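Local atomic coordinates of 2-aminomuconate 6-semialdehyde dehydrogenase (Burkholderia cenocepacia, PDB entry 4U3W), a protein that probably catalyses the oxidation of 2-aminomuconate 6-semialdehyde to 2-aminomuconate, as a member of the aldehyde dehydrogenase family. Residues D93-R98 against R124-F129; A97-F102 against Q116-D121; V365-T370 against D400-V405; L295-T300 against L307-V312. All coordinates share one frame; numbering follows the deposited sequence. Where two conformers were deposited one is given.

Interaction 1: residues D93-R98 against R124-F129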
loop_
_atom_site.group_PDB
_atom_site.type_symbol
_atom_site.label_atom_id
_atom_site.label_comp_id
_atom_site.label_asym_id
_atom_site.label_seq_id
_atom_site.Cartn_x
_atom_site.Cartn_y
_atom_site.Cartn_z
ATOM N N ASP A 93 12.675 -1.413 -27.542
ATOM C CA ASP A 93 13.928 -1.405 -28.306
ATOM C C ASP A 93 13.690 -1.354 -29.813
ATOM O O ASP A 93 14.433 -0.699 -30.556
ATOM C CB ASP A 93 14.770 -2.659 -27.965
ATOM C CG ASP A 93 15.343 -2.624 -26.549
ATOM O OD1 ASP A 93 15.291 -1.563 -25.903
ATOM O OD2 ASP A 93 15.807 -3.674 -26.061
ATOM N N GLY A 94 12.680 -2.093 -30.286
ATOM C CA GLY A 94 12.372 -2.151 -31.717
ATOM C C GLY A 94 11.890 -0.826 -32.292
ATOM O O GLY A 94 12.164 -0.504 -33.464
ATOM N N ILE A 95 11.168 -0.061 -31.485
ATOM C CA ILE A 95 10.719 1.276 -31.899
ATOM C C ILE A 95 11.946 2.209 -31.956
ATOM O O ILE A 95 12.165 2.927 -32.935
ATOM C CB ILE A 95 9.676 1.848 -30.913
ATOM C CG1 ILE A 95 8.410 0.960 -30.839
ATOM C CG2 ILE A 95 9.236 3.229 -31.359
ATOM C CD1 ILE A 95 7.480 1.346 -29.622
ATOM N N GLU A 96 12.736 2.187 -30.885
ATOM C CA GLU A 96 13.994 2.951 -30.794
ATOM C C GLU A 96 14.880 2.706 -32.017
ATOM O O GLU A 96 15.454 3.619 -32.564
ATOM C CB GLU A 96 14.748 2.556 -29.508
ATOM C CG GLU A 96 15.190 3.695 -28.581
ATOM C CD GLU A 96 15.381 3.218 -27.124
ATOM O OE1 GLU A 96 15.763 2.043 -26.920
ATOM O OE2 GLU A 96 15.129 4.006 -26.177
ATOM N N ALA A 97 14.993 1.443 -32.426
ATOM C CA ALA A 97 15.795 1.051 -33.601
ATOM C C ALA A 97 15.252 1.645 -34.910
ATOM O O ALA A 97 15.953 1.725 -35.929
ATOM C CB ALA A 97 15.864 -0.505 -33.695
ATOM N N ARG A 98 13.990 2.050 -34.906
ATOM C CA ARG A 98 13.415 2.693 -36.065
ATOM C C ARG A 98 12.905 4.095 -35.733
ATOM O O ARG A 98 11.904 4.534 -36.286
ATOM C CB ARG A 98 12.281 1.821 -36.645
ATOM C CG ARG A 98 12.772 0.423 -37.109
ATOM C CD ARG A 98 11.641 -0.429 -37.657
ATOM N NE ARG A 98 11.131 0.091 -38.932
ATOM C CZ ARG A 98 10.106 -0.482 -39.551
ATOM N NH1 ARG A 98 9.559 -1.529 -38.977
ATOM N NH2 ARG A 98 9.618 -0.008 -40.680
ATOM N N ARG A 124 7.923 9.539 -25.779
ATOM C CA ARG A 124 7.014 9.117 -24.723
ATOM C C ARG A 124 6.296 7.831 -25.091
ATOM O O ARG A 124 5.956 7.025 -24.220
ATOM C CB ARG A 124 6.004 10.220 -24.411
ATOM N N GLY A 125 6.081 7.631 -26.385
ATOM C CA GLY A 125 5.554 6.374 -26.900
ATOM C C GLY A 125 6.427 5.204 -26.439
ATOM O O GLY A 125 5.907 4.161 -25.994
ATOM N N ILE A 126 7.751 5.372 -26.544
ATOM C CA ILE A 126 8.698 4.342 -26.116
ATOM C C ILE A 126 8.644 4.193 -24.615
ATOM O O ILE A 126 8.598 3.059 -24.094
ATOM C CB ILE A 126 10.129 4.684 -26.616
ATOM C CG1 ILE A 126 10.112 4.601 -28.135
ATOM C CG2 ILE A 126 11.222 3.767 -25.949
ATOM C CD1 ILE A 126 11.243 5.242 -28.869
ATOM N N ALA A 127 8.601 5.328 -23.903
ATOM C CA ALA A 127 8.608 5.307 -22.432
ATOM C C ALA A 127 7.395 4.583 -21.803
ATOM O O ALA A 127 7.504 4.007 -20.684
ATOM C CB ALA A 127 8.709 6.774 -21.889
ATOM N N ASN A 128 6.245 4.618 -22.488
ATOM C CA ASN A 128 5.052 3.891 -22.029
ATOM C C ASN A 128 5.347 2.410 -21.896
ATOM O O ASN A 128 4.966 1.800 -20.888
ATOM C CB ASN A 128 3.866 4.063 -22.980
ATOM C CG ASN A 128 3.165 5.410 -22.805
ATOM O OD1 ASN A 128 3.197 5.994 -21.721
ATOM N ND2 ASN A 128 2.563 5.932 -23.896
ATOM N N PHE A 129 6.035 1.843 -22.897
ATOM C CA PHE A 129 6.361 0.406 -22.829
ATOM C C PHE A 129 7.333 0.119 -21.653
ATOM O O PHE A 129 7.094 -0.830 -20.891
ATOM C CB PHE A 129 6.934 -0.090 -24.157
ATOM C CG PHE A 129 5.858 -0.337 -25.201
ATOM C CD1 PHE A 129 5.078 -1.483 -25.160
ATOM C CD2 PHE A 129 5.604 0.608 -26.183
ATOM C CE1 PHE A 129 4.060 -1.679 -26.107
ATOM C CE2 PHE A 129 4.588 0.377 -27.146
ATOM C CZ PHE A 129 3.836 -0.756 -27.078
#
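The CA atoms of Ile-95 and Ile-126 come within 6.9 Å of each other where the C-terminal turn of helix 81-96 lies against the middle of helix 114-138. This is helix-helix packing in the helical part of the aldehyde dehydrogenase fold, and no hydrogen bond crosses it. The isoleucine side chains lie alongside each other, running opposite ways. Ile-95 CG2 touches Ile-126 CG1 at 3.6 Å, and Ile-126 CD1 reaches past it to within 4.0 Å of the backbone N of Glu-96. A beta-branched residue suits the spot because its two arms can serve two neighbours. In Ile-95 the CG2 arm stands anti to the backbone N and meets Ile-126, whereas the CG1 arm (chi1 -61°) is carried on by an extended chi2 of 168° toward Phe-129. Around this pair, Phe-99 and Phe-102 of helix 99-110 and Leu-208 of helix 203-214 add further apolar surface, while Phe-129 also rests on Leu-88 and Ile-91. At the exposed margin Glu-96, deposited in two conformers, has its carboxylate salt-bridged to Arg-130, a partner shared with Asp-93. In the conformer given, Glu-96 OE2 also comes 3.9 Å from Ile-126 CG2. On the buried side the methyl at the end of Ile-95 meets the aromatic ring obliquely, with CD1 placed 3.9 Å from Phe-129 CE2 and 4.0 Å from Phe-129 CD2.

Interaction 2: residues A97-F102 against Q116-D121; sequences ARFDEF and QARTLD
Phe-99 meets Arg-118 because its CG stands anti to the backbone N (chi1 -174°), sending the ring out from the first turn of helix 99-110, while the arginine chain bends at chi3 (64°) and folds its guanidinium back over that ring's rim. Arg-118 was deposited in two conformers; in the one given, Phe-99 CE1 sits 3.4 Å above the centre of the guanidinium plane. The two planes are 60° apart, so the ring offers its rim rather than its face. Phe-99 CZ also approaches the Arg-118 carbonyl O at 3.4 Å, near the ring plane, where the weakly positive C-H edge suits an oxygen. Phe-99 also packs on Ile-122 and Ile-126 of helix 114-138. Asp-100 adds a salt bridge: its OD1 accepts from Arg-118 NH1 at 2.9 Å, in the guanidinium plane but tilted out of the carboxylate plane, on its syn side. Water 1 spans the same pair, donating to Asp-100 OD1 and accepting from Arg-118 NH2. Within 97-102, Arg-98, the N-cap residue, grips Glu-101 side-on through NE and NH2 and has a second acidic partner in Glu-210. A salt bridge made through one nitrogen at the surface, backed by a water, is consistent with a tie that need not hold in every molecule.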
loop_
_atom_site.group_PDB
_atom_site.type_symbol
_atom_site.label_atom_id
_atom_site.label_comp_id
_atom_site.label_asym_id
_atom_site.label_seq_id
_atom_site.Cartn_x
_atom_site.Cartn_y
_atom_site.Cartn_z
ATOM N N ALA A 97 14.993 1.443 -32.426
ATOM C CA ALA A 97 15.795 1.051 -33.601
ATOM C C ALA A 97 15.252 1.645 -34.910
ATOM O O ALA A 97 15.953 1.725 -35.929
ATOM C CB ALA A 97 15.864 -0.505 -33.695
ATOM N N ARG A 98 13.990 2.050 -34.906
ATOM C CA ARG A 98 13.415 2.693 -36.065
ATOM C C ARG A 98 12.905 4.095 -35.733
ATOM O O ARG A 98 11.904 4.534 -36.286
ATOM C CB ARG A 98 12.281 1.821 -36.645
ATOM C CG ARG A 98 12.772 0.423 -37.109
ATOM C CD ARG A 98 11.641 -0.429 -37.657
ATOM N NE ARG A 98 11.131 0.091 -38.932
ATOM C CZ ARG A 98 10.106 -0.482 -39.551
ATOM N NH1 ARG A 98 9.559 -1.529 -38.977
ATOM N NH2 ARG A 98 9.618 -0.008 -40.680
ATOM N N PHE A 99 13.601 4.790 -34.825
ATOM C CA PHE A 99 13.075 6.024 -34.249
ATOM C C PHE A 99 12.756 7.055 -35.317
ATOM O O PHE A 99 11.653 7.633 -35.324
ATOM C CB PHE A 99 14.069 6.581 -33.193
ATOM C CG PHE A 99 13.559 7.795 -32.433
ATOM C CD1 PHE A 99 13.722 9.074 -32.946
ATOM C CD2 PHE A 99 13.016 7.663 -31.159
ATOM C CE1 PHE A 99 13.299 10.213 -32.214
ATOM C CE2 PHE A 99 12.584 8.803 -30.423
ATOM C CZ PHE A 99 12.705 10.055 -30.959
ATOM N N ASP A 100 13.681 7.278 -36.258
ATOM C CA ASP A 100 13.439 8.284 -37.290
ATOM C C ASP A 100 12.264 7.949 -38.233
ATOM O O ASP A 100 11.576 8.848 -38.716
ATOM C CB ASP A 100 14.698 8.519 -38.118
ATOM C CG ASP A 100 15.783 9.252 -37.331
ATOM O OD1 ASP A 100 15.530 9.714 -36.196
ATOM O OD2 ASP A 100 16.901 9.386 -37.861
ATOM N N GLU A 101 12.063 6.678 -38.550
ATOM C CA GLU A 101 10.889 6.279 -39.315
ATOM C C GLU A 101 9.599 6.593 -38.576
ATOM O O GLU A 101 8.616 6.943 -39.191
ATOM C CB GLU A 101 10.897 4.767 -39.604
ATOM C CG GLU A 101 11.821 4.313 -40.697
ATOM C CD GLU A 101 11.690 2.823 -40.925
ATOM O OE1 GLU A 101 10.691 2.404 -41.545
ATOM O OE2 GLU A 101 12.552 2.067 -40.441
ATOM N N PHE A 102 9.565 6.326 -37.268
ATOM C CA PHE A 102 8.354 6.572 -36.494
ATOM C C PHE A 102 8.051 8.045 -36.500
ATOM O O PHE A 102 6.906 8.458 -36.697
ATOM C CB PHE A 102 8.507 6.057 -35.052
ATOM C CG PHE A 102 8.096 4.611 -34.895
ATOM C CD1 PHE A 102 8.994 3.569 -35.141
ATOM C CD2 PHE A 102 6.786 4.294 -34.547
ATOM C CE1 PHE A 102 8.571 2.245 -35.046
ATOM C CE2 PHE A 102 6.350 2.945 -34.455
ATOM C CZ PHE A 102 7.234 1.940 -34.687
ATOM N N GLN A 116 9.013 18.486 -32.102
ATOM C CA GLN A 116 8.043 18.134 -31.075
ATOM C C GLN A 116 7.643 16.650 -31.206
ATOM O O GLN A 116 7.370 15.969 -30.210
ATOM C CB GLN A 116 6.821 19.074 -31.174
ATOM C CG GLN A 116 7.184 20.563 -30.910
ATOM C CD GLN A 116 6.173 21.572 -31.517
ATOM O OE1 GLN A 116 5.054 21.195 -31.911
ATOM N NE2 GLN A 116 6.570 22.856 -31.593
ATOM N N ALA A 117 7.604 16.163 -32.438
ATOM C CA ALA A 117 7.245 14.758 -32.702
ATOM C C ALA A 117 8.310 13.858 -32.094
ATOM O O ALA A 117 8.016 12.765 -31.581
ATOM C CB ALA A 117 7.116 14.507 -34.219
ATOM N N ARG A 118 9.549 14.338 -32.155
ATOM C CA ARG A 118 10.686 13.591 -31.629
ATOM C C ARG A 118 10.605 13.498 -30.111
ATOM O O ARG A 118 10.687 12.400 -29.541
ATOM C CB ARG A 118 12.016 14.242 -32.053
ATOM C CG ARG A 118 12.392 14.053 -33.533
ATOM C CD ARG A 118 13.844 14.589 -33.808
ATOM N NE ARG A 118 14.866 13.832 -33.084
ATOM C CZ ARG A 118 15.417 12.692 -33.511
ATOM N NH1 ARG A 118 15.052 12.162 -34.671
ATOM N NH2 ARG A 118 16.329 12.069 -32.771
ATOM N N THR A 119 10.415 14.635 -29.440
ATOM C CA THR A 119 10.488 14.607 -27.979
ATOM C C THR A 119 9.199 14.322 -27.214
ATOM O O THR A 119 9.254 13.686 -26.170
ATOM C CB THR A 119 11.043 15.924 -27.463
ATOM O OG1 THR A 119 10.212 16.972 -27.966
ATOM C CG2 THR A 119 12.419 16.120 -28.004
ATOM N N LEU A 120 8.045 14.727 -27.738
ATOM C CA LEU A 120 6.788 14.484 -27.044
ATOM C C LEU A 120 6.130 13.212 -27.575
ATOM O O LEU A 120 5.687 12.392 -26.809
ATOM C CB LEU A 120 5.830 15.673 -27.191
ATOM N N ASP A 121 6.069 13.032 -28.875
ATOM C CA ASP A 121 5.318 11.865 -29.403
ATOM C C ASP A 121 6.074 10.524 -29.318
ATOM O O ASP A 121 5.676 9.602 -28.570
ATOM C CB ASP A 121 4.910 12.130 -30.849
ATOM C CG ASP A 121 3.867 13.284 -30.982
ATOM O OD1 ASP A 121 2.643 13.044 -30.868
ATOM O OD2 ASP A 121 4.262 14.431 -31.234
HETATM O O HOH W 1 17.231 9.686 -34.114
#

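Interaction 3: residues V365-T370 against D400-V405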
loop_
_atom_site.group_PDB
_atom_site.type_symbol
_atom_site.label_atom_id
_atom_site.label_comp_id
_atom_site.label_asym_id
_atom_site.label_seq_id
_atom_site.Cartn_x
_atom_site.Cartn_y
_atom_site.Cartn_z
ATOM N N VAL A 365 -17.722 35.259 -32.805
ATOM C CA VAL A 365 -18.008 36.625 -33.254
ATOM C C VAL A 365 -19.525 36.993 -33.117
ATOM O O VAL A 365 -19.865 38.109 -32.674
ATOM C CB VAL A 365 -17.548 36.845 -34.738
ATOM C CG1 VAL A 365 -18.057 38.172 -35.269
ATOM C CG2 VAL A 365 -16.042 36.805 -34.839
ATOM N N GLU A 366 -20.433 36.082 -33.502
ATOM C CA GLU A 366 -21.877 36.343 -33.305
ATOM C C GLU A 366 -22.254 36.479 -31.808
ATOM O O GLU A 366 -23.172 37.224 -31.460
ATOM C CB GLU A 366 -22.726 35.243 -33.978
ATOM N N GLU A 367 -21.542 35.762 -30.925
ATOM C CA GLU A 367 -21.836 35.812 -29.498
ATOM C C GLU A 367 -21.218 37.065 -28.859
ATOM O O GLU A 367 -21.362 37.272 -27.648
ATOM C CB GLU A 367 -21.334 34.543 -28.760
ATOM C CG GLU A 367 -22.069 33.269 -29.143
ATOM C CD GLU A 367 -21.780 32.059 -28.253
ATOM O OE1 GLU A 367 -20.595 31.706 -28.021
ATOM O OE2 GLU A 367 -22.771 31.429 -27.811
ATOM N N GLY A 368 -20.531 37.887 -29.660
ATOM C CA GLY A 368 -20.016 39.166 -29.172
ATOM C C GLY A 368 -18.559 39.215 -28.711
ATOM O O GLY A 368 -18.153 40.139 -27.980
ATOM N N ALA A 369 -17.768 38.219 -29.131
ATOM C CA ALA A 369 -16.344 38.142 -28.757
ATOM C C ALA A 369 -15.525 39.239 -29.452
ATOM O O ALA A 369 -15.827 39.634 -30.589
ATOM C CB ALA A 369 -15.753 36.732 -29.098
ATOM N N THR A 370 -14.520 39.733 -28.743
ATOM C CA THR A 370 -13.458 40.570 -29.291
ATOM C C THR A 370 -12.317 39.682 -29.755
ATOM O O THR A 370 -11.764 38.936 -28.936
ATOM C CB THR A 370 -12.923 41.529 -28.223
ATOM O OG1 THR A 370 -13.954 42.449 -27.861
ATOM C CG2 THR A 370 -11.695 42.277 -28.717
ATOM N N ASP A 400 -19.913 33.577 -19.150
ATOM C CA ASP A 400 -19.695 32.160 -18.832
ATOM C C ASP A 400 -20.709 31.229 -19.510
ATOM O O ASP A 400 -20.455 30.018 -19.714
ATOM C CB ASP A 400 -19.733 31.959 -17.301
ATOM C CG ASP A 400 -18.487 32.529 -16.592
ATOM O OD1 ASP A 400 -17.610 33.114 -17.269
ATOM O OD2 ASP A 400 -18.384 32.374 -15.353
ATOM N N SER A 401 -21.841 31.809 -19.906
ATOM C CA SER A 401 -22.937 31.083 -20.535
ATOM C C SER A 401 -22.783 30.878 -22.040
ATOM O O SER A 401 -23.566 30.138 -22.648
ATOM C CB SER A 401 -24.234 31.848 -20.281
ATOM O OG SER A 401 -24.103 33.125 -20.868
ATOM N N ALA A 402 -21.816 31.553 -22.660
ATOM C CA ALA A 402 -21.687 31.493 -24.128
ATOM C C ALA A 402 -21.278 30.088 -24.599
ATOM O O ALA A 402 -20.536 29.374 -23.902
ATOM C CB ALA A 402 -20.695 32.523 -24.629
ATOM N N ARG A 403 -21.804 29.675 -25.766
ATOM C CA ARG A 403 -21.467 28.358 -26.304
ATOM C C ARG A 403 -19.944 28.245 -26.539
ATOM O O ARG A 403 -19.350 27.191 -26.331
ATOM C CB ARG A 403 -22.250 28.059 -27.595
ATOM C CG ARG A 403 -23.782 28.028 -27.411
ATOM C CD ARG A 403 -24.484 27.704 -28.750
ATOM N NE ARG A 403 -23.835 26.526 -29.314
ATOM C CZ ARG A 403 -23.800 26.217 -30.603
ATOM N NH1 ARG A 403 -24.375 26.995 -31.504
ATOM N NH2 ARG A 403 -23.171 25.126 -30.981
ATOM N N CYS A 404 -19.311 29.331 -26.953
ATOM C CA CYS A 404 -17.895 29.253 -27.299
ATOM C C CYS A 404 -16.973 29.116 -26.101
ATOM O O CYS A 404 -15.804 28.786 -26.304
ATOM C CB CYS A 404 -17.467 30.473 -28.137
ATOM S SG CYS A 404 -18.073 30.289 -29.880
ATOM N N VAL A 405 -17.476 29.365 -24.889
ATOM C CA VAL A 405 -16.684 29.107 -23.696
ATOM C C VAL A 405 -17.217 27.878 -22.952
ATOM O O VAL A 405 -16.666 27.536 -21.908
ATOM C CB VAL A 405 -16.647 30.304 -22.712
ATOM C CG1 VAL A 405 -16.162 31.526 -23.422
ATOM C CG2 VAL A 405 -18.020 30.602 -22.096
#
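Both carboxylate oxygens of Glu-367 accept backbone N-H groups: OE1 takes Cys-404 N at 2.9 Å and OE2 takes Arg-403 N, also at 2.9 Å. Each oxygen uses its syn lone pair, so two successive amides, where a short, weakly bonded helix begins at about residue 403, are held by one side chain from the Schellman motif that ends helix 351-366. Glutamate fits here through both its charge and its length. An extended chain (chi2 -169°) carries the carboxylate across, and its charge probably interacts favourably with these N-H groups. Ala-402 is small enough to lie close to the carboxylate, its CB 3.5 Å from Glu-367 OE1. In the next shell Gly-368 turns the chain with a positive phi of 97°, at which a CB would collide with the carbonyl O of Glu-367. Beyond the turn, Thr-370 pairs with Thr-396 at the edge of the seven-stranded sheet, and Leu-398 packs against both Glu-367 and Cys-404. The guanidinium of Arg-403 is directed to Glu-407, its NE staying 5.2 Å from Glu-367 OE2. Buried Cys-404 reaches Leu-363 and Ala-364 of helix 351-366, and its SG rests 3.4 Å from Glu-367 OE1.

Interaction 4: residues L295-T300 against L307-V312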
loop_
_atom_site.group_PDB
_atom_site.type_symbol
_atom_site.label_atom_id
_atom_site.label_comp_id
_atom_site.label_asym_id
_atom_site.label_seq_id
_atom_site.Cartn_x
_atom_site.Cartn_y
_atom_site.Cartn_z
ATOM N N LEU A 295 0.393 30.127 -23.034
ATOM C CA LEU A 295 0.702 29.926 -24.467
ATOM C C LEU A 295 0.776 28.435 -24.777
ATOM O O LEU A 295 0.142 27.919 -25.723
ATOM C CB LEU A 295 2.022 30.594 -24.853
ATOM C CG LEU A 295 2.261 30.733 -26.374
ATOM C CD1 LEU A 295 1.461 31.912 -26.913
ATOM C CD2 LEU A 295 3.745 30.913 -26.734
ATOM N N ARG A 296 1.514 27.721 -23.939
ATOM C CA ARG A 296 1.684 26.277 -24.086
ATOM C C ARG A 296 0.366 25.513 -23.975
ATOM O O ARG A 296 0.059 24.632 -24.800
ATOM C CB ARG A 296 2.609 25.742 -22.975
ATOM C CG ARG A 296 4.026 25.343 -23.308
ATOM C CD ARG A 296 4.675 24.509 -22.125
ATOM N NE ARG A 296 4.651 23.063 -22.405
ATOM C CZ ARG A 296 4.204 22.094 -21.595
ATOM N NH1 ARG A 296 3.717 22.374 -20.387
ATOM N NH2 ARG A 296 4.265 20.821 -21.996
ATOM N N SER A 297 -0.388 25.780 -22.912
ATOM C CA SER A 297 -1.590 24.965 -22.623
ATOM C C SER A 297 -2.687 25.306 -23.640
ATOM O O SER A 297 -3.600 24.514 -23.863
ATOM C CB SER A 297 -2.102 25.164 -21.183
ATOM O OG SER A 297 -2.465 26.530 -20.915
ATOM N N SER A 298 -2.595 26.465 -24.281
ATOM C CA SER A 298 -3.587 26.796 -25.295
ATOM C C SER A 298 -3.256 26.350 -26.727
ATOM O O SER A 298 -4.185 26.024 -27.499
ATOM C CB SER A 298 -3.880 28.317 -25.324
ATOM O OG SER A 298 -4.291 28.776 -24.031
ATOM N N PHE A 299 -1.979 26.385 -27.115
ATOM C CA PHE A 299 -1.644 26.203 -28.534
ATOM C C PHE A 299 -0.733 25.003 -28.846
ATOM O O PHE A 299 -0.404 24.775 -30.002
ATOM C CB PHE A 299 -1.011 27.486 -29.065
ATOM C CG PHE A 299 -1.865 28.730 -28.831
ATOM C CD1 PHE A 299 -3.208 28.764 -29.236
ATOM C CD2 PHE A 299 -1.326 29.862 -28.206
ATOM C CE1 PHE A 299 -4.006 29.923 -29.018
ATOM C CE2 PHE A 299 -2.100 31.003 -28.001
ATOM C CZ PHE A 299 -3.455 31.029 -28.419
ATOM N N THR A 300 -0.366 24.215 -27.830
ATOM C CA THR A 300 0.355 22.956 -28.067
ATOM C C THR A 300 -0.426 22.062 -29.063
ATOM O O THR A 300 -1.645 21.895 -28.917
ATOM C CB THR A 300 0.583 22.173 -26.749
ATOM O OG1 THR A 300 1.546 22.872 -25.930
ATOM C CG2 THR A 300 1.112 20.738 -27.035
ATOM N N LEU A 307 -6.452 18.043 -23.056
ATOM C CA LEU A 307 -6.030 18.785 -21.862
ATOM C C LEU A 307 -5.834 20.297 -22.063
ATOM O O LEU A 307 -5.503 21.037 -21.087
ATOM C CB LEU A 307 -4.740 18.186 -21.358
ATOM C CG LEU A 307 -4.768 16.687 -21.001
ATOM C CD1 LEU A 307 -3.347 16.167 -20.844
ATOM C CD2 LEU A 307 -5.609 16.457 -19.717
ATOM N N CYS A 308 -6.001 20.762 -23.297
ATOM C CA CYS A 308 -5.739 22.197 -23.566
ATOM C C CYS A 308 -6.682 23.113 -22.826
ATOM O O CYS A 308 -7.804 22.738 -22.498
ATOM C CB CYS A 308 -5.805 22.524 -25.083
ATOM S SG CYS A 308 -4.280 22.004 -25.894
ATOM N N SER A 309 -6.185 24.318 -22.521
ATOM C CA SER A 309 -6.960 25.312 -21.830
ATOM C C SER A 309 -7.693 26.183 -22.850
ATOM O O SER A 309 -7.079 27.051 -23.465
ATOM C CB SER A 309 -6.047 26.197 -20.937
ATOM O OG SER A 309 -5.084 26.872 -21.749
ATOM N N GLU A 310 -9.007 25.992 -23.001
ATOM C CA GLU A 310 -9.777 26.847 -23.886
ATOM C C GLU A 310 -10.478 27.967 -23.118
ATOM O O GLU A 310 -10.966 28.893 -23.751
ATOM C CB GLU A 310 -10.803 26.003 -24.710
ATOM C CG GLU A 310 -10.051 25.116 -25.706
ATOM C CD GLU A 310 -10.979 24.375 -26.732
ATOM O OE1 GLU A 310 -12.225 24.435 -26.597
ATOM O OE2 GLU A 310 -10.435 23.764 -27.670
ATOM N N ARG A 311 -10.500 27.894 -21.767
ATOM C CA ARG A 311 -10.979 28.997 -20.907
ATOM C C ARG A 311 -9.781 29.438 -20.087
ATOM O O ARG A 311 -9.000 28.596 -19.607
ATOM C CB ARG A 311 -12.115 28.592 -19.935
ATOM C CG ARG A 311 -13.383 28.002 -20.599
ATOM C CD ARG A 311 -14.428 27.635 -19.550
ATOM N NE ARG A 311 -14.131 26.340 -18.874
ATOM C CZ ARG A 311 -14.452 26.082 -17.605
ATOM N NH1 ARG A 311 -15.017 27.026 -16.857
ATOM N NH2 ARG A 311 -14.194 24.888 -17.068
ATOM N N VAL A 312 -9.605 30.745 -19.971
ATOM C CA VAL A 312 -8.579 31.312 -19.075
ATOM C C VAL A 312 -9.246 32.357 -18.177
ATOM O O VAL A 312 -10.047 33.164 -18.676
ATOM C CB VAL A 312 -7.404 31.979 -19.864
ATOM C CG1 VAL A 312 -6.286 32.462 -18.885
ATOM C CG2 VAL A 312 -6.834 30.989 -20.890
#
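Ser-298, whose OG faces Ser-309 across the contact, lays its CB over the centre of one face of the Phe-299 ring, 3.8 Å above the plane, while Leu-295 CD1 comes in at the ring's edge. Phe-299 makes no contact with 307-312; it packs on Ala-330 and Pro-412. A second flat group, the Ser-297 peptide carbonyl, takes the backbone bond of the contact: Ser-309 N donates to Ser-297 O at 2.9 Å from well above the carbonyl plane, 52° out of it. Cys-308 packs against the same oxygen, its CB 3.2 Å and its SG 3.3 Å from Ser-297 O. These atoms join helix 287-299 to strand 309-315 in the beta-alpha-beta unit that begins with strand 277-281. In aldehyde dehydrogenases the loop between this helix and strand carries the nucleophilic cysteine, so the contact probably draws together the two ends of that loop. Serine suits the interface because its bulk is slight and its hydroxyl can pair in a buried place; the CA atoms of Ser-298 and Ser-309 come within 5.1 Å. Ser-309 OG, lodged between its own N and carbonyl carbon (chi1 61°), is hydrogen-bonded to Ser-297 OG at 2.8 Å, with either able to donate. It also lies 3.1 Å from Ser-298 OG, whose stronger partner is Val-294 O. At the helix end Arg-296 O receives Thr-300 N and Thr-300 OG1 from opposite faces of its plane, the hydroxyl at 2.6 Å.

Along the chain the order is interaction 1, 2, 4 and then 3. Interactions 1 and 2 share Ala-97 and Arg-98 and have centres 9 Å apart; successive helices 81-96 and 99-110 both lie on helix 114-138, and Ile-126 touches Phe-99 where they merge. Interactions 3 and 4 both flank the seven-stranded sheet, strand 309-315 in its interior and strand 370-373 at its edge; their centres are 17 Å apart, and Val-405 touches Arg-311. One pair thus ties together the helices around 114-138, and the other fastens helix ends and turns around the sheet. Interactions 1 and 3, with centres 43 Å apart, lie on opposite sides of the chain's centre.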